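Local coordinates for TIGR00725 family protein (Thermotoga maritima, PDB 1RCU), which is of unknown function but belongs to the SLOG family of Rossmann-like proteins, whose members are thought to bind or process nucleotide-related ligands, at residues E49-Y59 and V182-E190; V121-A132 and P144-T155. All blocks are in the same frame, centred on the assembly; numbering follows the deposited sequence.

Contact 1 (E49-Y59 and V182-E190); sequences ELGRTLAKKGY and VEEAVQIIE
V182 and V186, one turn apart on helix 182-190, meet E49, L50 and T53 on the C-terminal half of helix 44-56. The two helix segments run in roughly the same direction, 36° apart, with their axes 10.0 Å from each other at closest approach. CG1 of V182, anti to the backbone N (chi1 -179°), lies 3.6 Å from L50 CA and packs on the helix backbone itself. Its other methyl, CG2, meets the carboxylate end of E49; the extended E49 chain and the valine run alongside each other, pointing opposite ways. T53 is turned by its own helix: with chi1 -55°, OG1 sits beside the backbone N and bonds to E49 O at 2.7 Å, from above the carbonyl plane and on the face opposite that used by T53 N. The same rotation puts T53 CG2 3.5 Å from V186 CG2. The V186 CG1 methyl comes in at the ring edge of Y59, 3.9 Å from CE2, and also touches K57 CG. Y59 comes just after the Schellman motif at G58, and its ring reaches V186 and I189; its OH lies 3.8 Å from I189 CG2 and against E190 CG. On the inner side, L50 and L54 continue onto V28 of the sheet, and L54 CD2 meets I189 CD1. On the solvent side K57 NZ and E190 OE2 are 4.4 Å apart, too far for a salt bridge. No hydrogen bond crosses between the segments, so they are held mainly by van der Waals contact, probably with a weak electrostatic pull between K57 and E190.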
loop_
_atom_site.group_PDB
_atom_site.type_symbol
_atom_site.label_atom_id
_atom_site.label_comp_id
_atom_site.label_asym_id
_atom_site.label_seq_id
_atom_site.Cartn_x
_atom_site.Cartn_y
_atom_site.Cartn_z
ATOM N N GLU A 49 -24.184 -13.406 -18.788
ATOM C CA GLU A 49 -24.652 -14.673 -18.244
ATOM C C GLU A 49 -23.930 -14.957 -16.943
ATOM O O GLU A 49 -24.551 -15.371 -15.977
ATOM C CB GLU A 49 -24.429 -15.854 -19.191
ATOM C CG GLU A 49 -25.091 -17.146 -18.660
ATOM C CD GLU A 49 -24.686 -18.407 -19.417
ATOM O OE1 GLU A 49 -23.847 -18.310 -20.336
ATOM O OE2 GLU A 49 -25.201 -19.496 -19.076
ATOM N N LEU A 50 -22.623 -14.720 -16.913
ATOM C CA LEU A 50 -21.840 -14.970 -15.714
ATOM C C LEU A 50 -22.361 -14.151 -14.543
ATOM O O LEU A 50 -22.539 -14.674 -13.445
ATOM C CB LEU A 50 -20.356 -14.651 -15.962
ATOM C CG LEU A 50 -19.487 -14.766 -14.700
ATOM C CD1 LEU A 50 -19.539 -16.189 -14.183
ATOM C CD2 LEU A 50 -18.054 -14.376 -14.987
ATOM N N GLY A 51 -22.611 -12.870 -14.797
ATOM C CA GLY A 51 -23.098 -11.972 -13.764
ATOM C C GLY A 51 -24.452 -12.346 -13.204
ATOM O O GLY A 51 -24.656 -12.362 -11.986
ATOM N N ARG A 52 -25.384 -12.647 -14.098
ATOM C CA ARG A 52 -26.725 -13.020 -13.699
ATOM C C ARG A 52 -26.719 -14.327 -12.911
ATOM O O ARG A 52 -27.347 -14.439 -11.859
ATOM C CB ARG A 52 -27.594 -13.166 -14.939
ATOM C CG ARG A 52 -27.700 -11.919 -15.783
ATOM C CD ARG A 52 -28.858 -12.087 -16.722
ATOM N NE ARG A 52 -29.032 -10.969 -17.640
ATOM C CZ ARG A 52 -28.777 -11.026 -18.941
ATOM N NH1 ARG A 52 -28.325 -12.146 -19.480
ATOM N NH2 ARG A 52 -29.010 -9.972 -19.706
ATOM N N THR A 53 -25.986 -15.304 -13.422
ATOM C CA THR A 53 -25.909 -16.599 -12.784
ATOM C C THR A 53 -25.317 -16.514 -11.382
ATOM O O THR A 53 -25.768 -17.219 -10.473
ATOM C CB THR A 53 -25.065 -17.562 -13.601
ATOM O OG1 THR A 53 -25.578 -17.627 -14.936
ATOM C CG2 THR A 53 -25.101 -18.965 -12.965
ATOM N N LEU A 54 -24.311 -15.663 -11.200
ATOM C CA LEU A 54 -23.695 -15.536 -9.884
ATOM C C LEU A 54 -24.714 -14.951 -8.927
ATOM O O LEU A 54 -24.847 -15.407 -7.793
ATOM C CB LEU A 54 -22.454 -14.646 -9.947
ATOM C CG LEU A 54 -21.288 -15.281 -10.714
ATOM C CD1 LEU A 54 -20.114 -14.333 -10.790
ATOM C CD2 LEU A 54 -20.891 -16.573 -10.033
ATOM N N ALA A 55 -25.434 -13.935 -9.396
ATOM C CA ALA A 55 -26.457 -13.290 -8.589
ATOM C C ALA A 55 -27.538 -14.300 -8.223
ATOM O O ALA A 55 -27.887 -14.418 -7.057
ATOM C CB ALA A 55 -27.077 -12.094 -9.344
ATOM N N LYS A 56 -28.056 -15.031 -9.213
ATOM C CA LYS A 56 -29.122 -16.007 -8.966
ATOM C C LYS A 56 -28.711 -17.064 -7.943
ATOM O O LYS A 56 -29.536 -17.510 -7.147
ATOM C CB LYS A 56 -29.567 -16.692 -10.273
ATOM C CG LYS A 56 -30.078 -15.740 -11.362
ATOM C CD LYS A 56 -30.532 -16.506 -12.601
ATOM C CE LYS A 56 -30.604 -15.613 -13.856
ATOM N NZ LYS A 56 -31.924 -14.985 -14.173
ATOM N N LYS A 57 -27.437 -17.448 -7.957
ATOM C CA LYS A 57 -26.942 -18.453 -7.025
ATOM C C LYS A 57 -26.641 -17.865 -5.659
ATOM O O LYS A 57 -26.249 -18.592 -4.749
ATOM C CB LYS A 57 -25.685 -19.153 -7.565
ATOM C CG LYS A 57 -25.887 -19.975 -8.827
ATOM C CD LYS A 57 -26.973 -21.023 -8.666
ATOM C CE LYS A 57 -27.048 -21.919 -9.907
ATOM N NZ LYS A 57 -28.155 -22.913 -9.853
ATOM N N GLY A 58 -26.801 -16.552 -5.526
ATOM C CA GLY A 58 -26.556 -15.908 -4.249
ATOM C C GLY A 58 -25.133 -15.549 -3.849
ATOM O O GLY A 58 -24.890 -15.269 -2.677
ATOM N N TYR A 59 -24.196 -15.558 -4.797
ATOM C CA TYR A 59 -22.806 -15.206 -4.504
ATOM C C TYR A 59 -22.620 -13.684 -4.477
ATOM O O TYR A 59 -23.285 -12.951 -5.216
ATOM C CB TYR A 59 -21.840 -15.787 -5.558
ATOM C CG TYR A 59 -21.866 -17.290 -5.701
ATOM C CD1 TYR A 59 -21.585 -18.119 -4.616
ATOM C CD2 TYR A 59 -22.176 -17.887 -6.925
ATOM C CE1 TYR A 59 -21.618 -19.510 -4.739
ATOM C CE2 TYR A 59 -22.208 -19.285 -7.065
ATOM C CZ TYR A 59 -21.928 -20.088 -5.967
ATOM O OH TYR A 59 -21.963 -21.460 -6.109
ATOM N N VAL A 182 -20.327 -20.800 -18.925
ATOM C CA VAL A 182 -20.684 -20.187 -17.655
ATOM C C VAL A 182 -21.258 -21.257 -16.737
ATOM O O VAL A 182 -20.893 -21.345 -15.558
ATOM C CB VAL A 182 -21.725 -19.054 -17.831
ATOM C CG1 VAL A 182 -22.059 -18.430 -16.485
ATOM C CG2 VAL A 182 -21.177 -18.006 -18.771
ATOM N N GLU A 183 -22.140 -22.084 -17.282
ATOM C CA GLU A 183 -22.750 -23.134 -16.484
ATOM C C GLU A 183 -21.676 -24.055 -15.910
ATOM O O GLU A 183 -21.782 -24.508 -14.767
ATOM C CB GLU A 183 -23.750 -23.929 -17.322
ATOM C CG GLU A 183 -24.567 -24.917 -16.517
ATOM C CD GLU A 183 -25.644 -25.589 -17.343
ATOM O OE1 GLU A 183 -25.303 -26.428 -18.207
ATOM O OE2 GLU A 183 -26.836 -25.271 -17.125
ATOM N N GLU A 184 -20.637 -24.313 -16.699
ATOM C CA GLU A 184 -19.547 -25.169 -16.254
ATOM C C GLU A 184 -18.786 -24.467 -15.129
ATOM O O GLU A 184 -18.431 -25.086 -14.129
ATOM C CB GLU A 184 -18.600 -25.477 -17.423
ATOM C CG GLU A 184 -17.676 -26.657 -17.189
ATOM C CD GLU A 184 -16.792 -26.943 -18.387
ATOM O OE1 GLU A 184 -17.228 -26.683 -19.532
ATOM O OE2 GLU A 184 -15.668 -27.449 -18.185
ATOM N N ALA A 185 -18.555 -23.167 -15.299
ATOM C CA ALA A 185 -17.843 -22.351 -14.315
ATOM C C ALA A 185 -18.483 -22.360 -12.922
ATOM O O ALA A 185 -17.819 -22.639 -11.923
ATOM C CB ALA A 185 -17.738 -20.910 -14.813
ATOM N N VAL A 186 -19.772 -22.050 -12.848
ATOM C CA VAL A 186 -20.473 -22.028 -11.571
ATOM C C VAL A 186 -20.552 -23.413 -10.950
ATOM O O VAL A 186 -20.642 -23.573 -9.734
ATOM C CB VAL A 186 -21.891 -21.500 -11.739
ATOM C CG1 VAL A 186 -22.567 -21.340 -10.385
ATOM C CG2 VAL A 186 -21.839 -20.191 -12.488
ATOM N N GLN A 187 -20.529 -24.415 -11.804
ATOM C CA GLN A 187 -20.584 -25.788 -11.370
ATOM C C GLN A 187 -19.321 -26.116 -10.579
ATOM O O GLN A 187 -19.365 -26.779 -9.547
ATOM C CB GLN A 187 -20.698 -26.654 -12.614
ATOM C CG GLN A 187 -20.998 -28.092 -12.394
ATOM C CD GLN A 187 -21.151 -28.821 -13.716
ATOM O OE1 GLN A 187 -21.979 -28.441 -14.551
ATOM N NE2 GLN A 187 -20.338 -29.856 -13.926
ATOM N N ILE A 188 -18.195 -25.634 -11.079
ATOM C CA ILE A 188 -16.901 -25.840 -10.441
ATOM C C ILE A 188 -16.837 -25.090 -9.099
ATOM O O ILE A 188 -16.277 -25.589 -8.122
ATOM C CB ILE A 188 -15.777 -25.352 -11.389
ATOM C CG1 ILE A 188 -15.752 -26.225 -12.639
ATOM C CG2 ILE A 188 -14.434 -25.424 -10.717
ATOM C CD1 ILE A 188 -14.877 -25.688 -13.747
ATOM N N ILE A 189 -17.414 -23.891 -9.048
ATOM C CA ILE A 189 -17.427 -23.105 -7.815
ATOM C C ILE A 189 -18.222 -23.854 -6.756
ATOM O O ILE A 189 -17.816 -23.913 -5.601
ATOM C CB ILE A 189 -18.098 -21.726 -8.014
ATOM C CG1 ILE A 189 -17.299 -20.892 -9.019
ATOM C CG2 ILE A 189 -18.204 -20.997 -6.682
ATOM C CD1 ILE A 189 -17.999 -19.603 -9.457
ATOM N N GLU A 190 -19.368 -24.404 -7.150
ATOM C CA GLU A 190 -20.203 -25.152 -6.223
ATOM C C GLU A 190 -19.423 -26.364 -5.727
ATOM O O GLU A 190 -19.408 -26.667 -4.535
ATOM C CB GLU A 190 -21.508 -25.572 -6.910
ATOM C CG GLU A 190 -22.375 -24.387 -7.312
ATOM C CD GLU A 190 -23.669 -24.800 -7.990
ATOM O OE1 GLU A 190 -23.616 -25.491 -9.028
ATOM O OE2 GLU A 190 -24.751 -24.422 -7.494
#

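Contact 2 (V121-A132 and P144-T155); sequences VVVSIGGEIGTA and PVILLRGTGGWT
The beta-alpha-beta unit of strand 121-125, helix 129-140 and strand 145-148 belongs to the parallel sheet of this Rossmann-like fold, and here its two strands and the glycine-rich loop 126-128 meet. Backbone bonds link the strands in parallel register from V122 N to P144 O through to L148 N on S124 O. V123 and I146 share the sheet face that looks to helix 182-190; V122, V145, S124 and L147 take the other. Beyond the strands, side-chain hydroxyls take over. T151, with chi1 63° placing OG1 between its backbone N and carbonyl carbon, accepts from G126 N at 3.0 Å and donates to L148 O at 2.6 Å, tying the type II turn 148-151 to the start of the loop. T155 OG1 donates to G126 O at 2.7 Å and accepts from S124 OG at 2.8 Å, while T155 N makes a longer bond of 3.3 Å to the same G126 O. A valine in place of T155 lacks the hydroxyl, which would probably leave S124 OG without this acceptor and G126 O with just the long bond from T155 N, freeing the glycine loop to shift. Next to it W154 N bonds to G127 O at 2.9 Å. E128 stands at the N-cap position of the helix, and its OE1 bonds to the backbone N of N170 of the second subunit. The indole NE1 of W154 also crosses to that subunit, to L168 O, while A132 CB sits over one indole face in a CH-pi contact, 3.5 Å from the centroid of the five-membered ring and 9° off its normal.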
loop_
_atom_site.group_PDB
_atom_site.type_symbol
_atom_site.label_atom_id
_atom_site.label_comp_id
_atom_site.label_asym_id
_atom_site.label_seq_id
_atom_site.Cartn_x
_atom_site.Cartn_y
_atom_site.Cartn_z
ATOM N N VAL A 121 -12.875 -17.508 -4.567
ATOM C CA VAL A 121 -12.584 -18.051 -5.880
ATOM C C VAL A 121 -12.561 -16.934 -6.918
ATOM O O VAL A 121 -13.307 -15.961 -6.808
ATOM C CB VAL A 121 -13.628 -19.123 -6.299
ATOM C CG1 VAL A 121 -14.987 -18.497 -6.476
ATOM C CG2 VAL A 121 -13.175 -19.805 -7.583
ATOM N N VAL A 122 -11.676 -17.070 -7.902
ATOM C CA VAL A 122 -11.532 -16.079 -8.964
ATOM C C VAL A 122 -11.917 -16.642 -10.337
ATOM O O VAL A 122 -11.495 -17.744 -10.703
ATOM C CB VAL A 122 -10.071 -15.582 -9.059
ATOM C CG1 VAL A 122 -9.919 -14.582 -10.209
ATOM C CG2 VAL A 122 -9.661 -14.963 -7.735
ATOM N N VAL A 123 -12.730 -15.894 -11.081
ATOM C CA VAL A 123 -13.159 -16.289 -12.420
ATOM C C VAL A 123 -12.555 -15.262 -13.365
ATOM O O VAL A 123 -12.693 -14.062 -13.161
ATOM C CB VAL A 123 -14.689 -16.264 -12.542
ATOM C CG1 VAL A 123 -15.109 -16.674 -13.955
ATOM C CG2 VAL A 123 -15.290 -17.205 -11.522
ATOM N N SER A 124 -11.904 -15.751 -14.410
ATOM C CA SER A 124 -11.196 -14.922 -15.375
ATOM C C SER A 124 -11.806 -14.919 -16.778
ATOM O O SER A 124 -12.174 -15.965 -17.296
ATOM C CB SER A 124 -9.760 -15.442 -15.432
ATOM O OG SER A 124 -8.943 -14.604 -16.211
ATOM N N ILE A 125 -11.891 -13.744 -17.393
ATOM C CA ILE A 125 -12.438 -13.598 -18.749
ATOM C C ILE A 125 -11.549 -12.662 -19.577
ATOM O O ILE A 125 -11.367 -11.487 -19.224
ATOM C CB ILE A 125 -13.872 -13.006 -18.733
ATOM C CG1 ILE A 125 -14.831 -13.981 -18.056
ATOM C CG2 ILE A 125 -14.338 -12.726 -20.154
ATOM C CD1 ILE A 125 -16.213 -13.407 -17.876
ATOM N N GLY A 126 -11.000 -13.188 -20.671
ATOM C CA GLY A 126 -10.143 -12.398 -21.539
ATOM C C GLY A 126 -9.010 -11.780 -20.768
ATOM O O GLY A 126 -8.297 -12.486 -20.054
ATOM N N GLY A 127 -8.837 -10.472 -20.928
ATOM C CA GLY A 127 -7.823 -9.760 -20.173
ATOM C C GLY A 127 -6.430 -9.540 -20.733
ATOM O O GLY A 127 -5.873 -10.365 -21.473
ATOM N N GLU A 128 -5.878 -8.388 -20.363
ATOM C CA GLU A 128 -4.534 -8.016 -20.751
ATOM C C GLU A 128 -3.628 -8.197 -19.529
ATOM O O GLU A 128 -3.948 -8.957 -18.610
ATOM C CB GLU A 128 -4.491 -6.570 -21.269
ATOM C CG GLU A 128 -5.231 -6.324 -22.601
ATOM C CD GLU A 128 -4.729 -7.192 -23.759
ATOM O OE1 GLU A 128 -3.568 -7.665 -23.729
ATOM O OE2 GLU A 128 -5.496 -7.390 -24.723
ATOM N N ILE A 129 -2.503 -7.498 -19.512
ATOM C CA ILE A 129 -1.546 -7.677 -18.428
ATOM C C ILE A 129 -2.129 -7.626 -17.011
ATOM O O ILE A 129 -1.760 -8.425 -16.147
ATOM C CB ILE A 129 -0.358 -6.698 -18.571
ATOM C CG1 ILE A 129 0.816 -7.232 -17.763
ATOM C CG2 ILE A 129 -0.735 -5.308 -18.122
ATOM C CD1 ILE A 129 1.380 -8.541 -18.325
ATOM N N GLY A 130 -3.058 -6.712 -16.779
ATOM C CA GLY A 130 -3.655 -6.615 -15.462
ATOM C C GLY A 130 -4.290 -7.914 -15.002
ATOM O O GLY A 130 -4.096 -8.378 -13.871
ATOM N N THR A 131 -5.061 -8.509 -15.895
ATOM C CA THR A 131 -5.759 -9.746 -15.599
ATOM C C THR A 131 -4.758 -10.886 -15.376
ATOM O O THR A 131 -4.994 -11.813 -14.583
ATOM C CB THR A 131 -6.739 -10.074 -16.751
ATOM O OG1 THR A 131 -7.687 -9.003 -16.881
ATOM C CG2 THR A 131 -7.487 -11.374 -16.482
ATOM N N ALA A 132 -3.629 -10.800 -16.070
ATOM C CA ALA A 132 -2.589 -11.806 -15.948
ATOM C C ALA A 132 -1.967 -11.739 -14.553
ATOM O O ALA A 132 -1.739 -12.764 -13.910
ATOM C CB ALA A 132 -1.534 -11.577 -17.016
ATOM N N PRO A 144 -8.454 -20.354 -5.498
ATOM C CA PRO A 144 -8.706 -21.131 -6.710
ATOM C C PRO A 144 -9.170 -20.196 -7.812
ATOM O O PRO A 144 -9.945 -19.264 -7.582
ATOM C CB PRO A 144 -9.786 -22.120 -6.279
ATOM C CG PRO A 144 -10.470 -21.398 -5.152
ATOM C CD PRO A 144 -9.318 -20.796 -4.397
ATOM N N VAL A 145 -8.671 -20.463 -9.008
ATOM C CA VAL A 145 -8.975 -19.688 -10.188
ATOM C C VAL A 145 -9.691 -20.577 -11.199
ATOM O O VAL A 145 -9.333 -21.749 -11.396
ATOM C CB VAL A 145 -7.667 -19.147 -10.871
ATOM C CG1 VAL A 145 -8.018 -18.432 -12.175
ATOM C CG2 VAL A 145 -6.912 -18.203 -9.924
ATOM N N ILE A 146 -10.717 -20.016 -11.826
ATOM C CA ILE A 146 -11.441 -20.721 -12.859
ATOM C C ILE A 146 -11.306 -19.873 -14.117
ATOM O O ILE A 146 -11.786 -18.743 -14.162
ATOM C CB ILE A 146 -12.923 -20.887 -12.513
ATOM C CG1 ILE A 146 -13.052 -21.704 -11.221
ATOM C CG2 ILE A 146 -13.664 -21.568 -13.694
ATOM C CD1 ILE A 146 -14.458 -21.744 -10.663
ATOM N N LEU A 147 -10.624 -20.408 -15.124
ATOM C CA LEU A 147 -10.431 -19.686 -16.379
ATOM C C LEU A 147 -11.632 -20.003 -17.244
ATOM O O LEU A 147 -11.997 -21.176 -17.406
ATOM C CB LEU A 147 -9.156 -20.162 -17.108
ATOM C CG LEU A 147 -7.802 -20.253 -16.378
ATOM C CD1 LEU A 147 -6.734 -20.848 -17.299
ATOM C CD2 LEU A 147 -7.360 -18.869 -15.901
ATOM N N LEU A 148 -12.271 -18.971 -17.779
ATOM C CA LEU A 148 -13.418 -19.192 -18.648
ATOM C C LEU A 148 -12.813 -19.171 -20.050
ATOM O O LEU A 148 -12.633 -18.116 -20.647
ATOM C CB LEU A 148 -14.448 -18.073 -18.462
ATOM C CG LEU A 148 -15.849 -18.362 -19.003
ATOM C CD1 LEU A 148 -16.393 -19.696 -18.460
ATOM C CD2 LEU A 148 -16.763 -17.227 -18.614
ATOM N N ARG A 149 -12.467 -20.353 -20.540
ATOM C CA ARG A 149 -11.830 -20.519 -21.843
ATOM C C ARG A 149 -12.639 -20.059 -23.045
ATOM O O ARG A 149 -13.860 -19.949 -22.990
ATOM C CB ARG A 149 -11.444 -21.988 -22.014
ATOM C CG ARG A 149 -10.725 -22.510 -20.805
ATOM C CD ARG A 149 -9.385 -21.845 -20.635
ATOM N NE ARG A 149 -8.368 -22.740 -21.159
ATOM C CZ ARG A 149 -8.013 -22.803 -22.432
ATOM N NH1 ARG A 149 -8.572 -22.007 -23.329
ATOM N NH2 ARG A 149 -7.134 -23.704 -22.796
ATOM N N GLY A 150 -11.931 -19.802 -24.138
ATOM C CA GLY A 150 -12.586 -19.364 -25.350
ATOM C C GLY A 150 -12.794 -17.869 -25.352
ATOM O O GLY A 150 -13.136 -17.297 -26.377
ATOM N N THR A 151 -12.560 -17.222 -24.216
ATOM C CA THR A 151 -12.753 -15.780 -24.098
ATOM C C THR A 151 -11.503 -14.979 -24.456
ATOM O O THR A 151 -11.471 -13.754 -24.306
ATOM C CB THR A 151 -13.193 -15.407 -22.671
ATOM O OG1 THR A 151 -12.156 -15.752 -21.737
ATOM C CG2 THR A 151 -14.479 -16.151 -22.309
ATOM N N GLY A 152 -10.471 -15.682 -24.912
ATOM C CA GLY A 152 -9.239 -15.032 -25.320
ATOM C C GLY A 152 -8.388 -14.326 -24.272
ATOM O O GLY A 152 -8.566 -14.517 -23.059
ATOM N N GLY A 153 -7.447 -13.509 -24.762
ATOM C CA GLY A 153 -6.550 -12.755 -23.904
ATOM C C GLY A 153 -5.655 -13.651 -23.070
ATOM O O GLY A 153 -5.234 -14.705 -23.530
ATOM N N TRP A 154 -5.368 -13.247 -21.838
ATOM C CA TRP A 154 -4.527 -14.056 -20.977
ATOM C C TRP A 154 -5.243 -15.259 -20.368
ATOM O O TRP A 154 -4.594 -16.204 -19.899
ATOM C CB TRP A 154 -3.937 -13.186 -19.872
ATOM C CG TRP A 154 -2.604 -12.635 -20.211
ATOM C CD1 TRP A 154 -2.318 -11.368 -20.613
ATOM C CD2 TRP A 154 -1.370 -13.334 -20.162
ATOM N NE1 TRP A 154 -0.970 -11.225 -20.814
ATOM C CE2 TRP A 154 -0.360 -12.423 -20.541
ATOM C CE3 TRP A 154 -1.010 -14.650 -19.831
ATOM C CZ2 TRP A 154 0.998 -12.788 -20.599
ATOM C CZ3 TRP A 154 0.332 -15.012 -19.892
ATOM C CH2 TRP A 154 1.319 -14.083 -20.271
ATOM N N THR A 155 -6.576 -15.240 -20.379
ATOM C CA THR A 155 -7.324 -16.353 -19.801
ATOM C C THR A 155 -7.017 -17.612 -20.592
ATOM O O THR A 155 -6.886 -18.695 -20.031
ATOM C CB THR A 155 -8.839 -16.072 -19.788
ATOM O OG1 THR A 155 -9.094 -14.894 -19.008
ATOM C CG2 THR A 155 -9.601 -17.230 -19.170
#

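From the N terminus, strand 25-30 leads into helix 44-56, which meets its partner in contact 1 only at helix 182-190, at the far end of the chain; contact 1 therefore closes a long loop that takes in most of the sheet. Contact 2 is nested inside it, closing a short loop that holds the rest of helix 129-140. The two centres lie about 15 Å apart, yet the contacts touch: I146 CD1 reaches I189 CG1 at 3.4 Å, and I125 CD1 meets L50 CD2. The helix pair of contact 1 thus lies over one face of the strands joined in contact 2, while the loop end of contact 2 borders the second subunit.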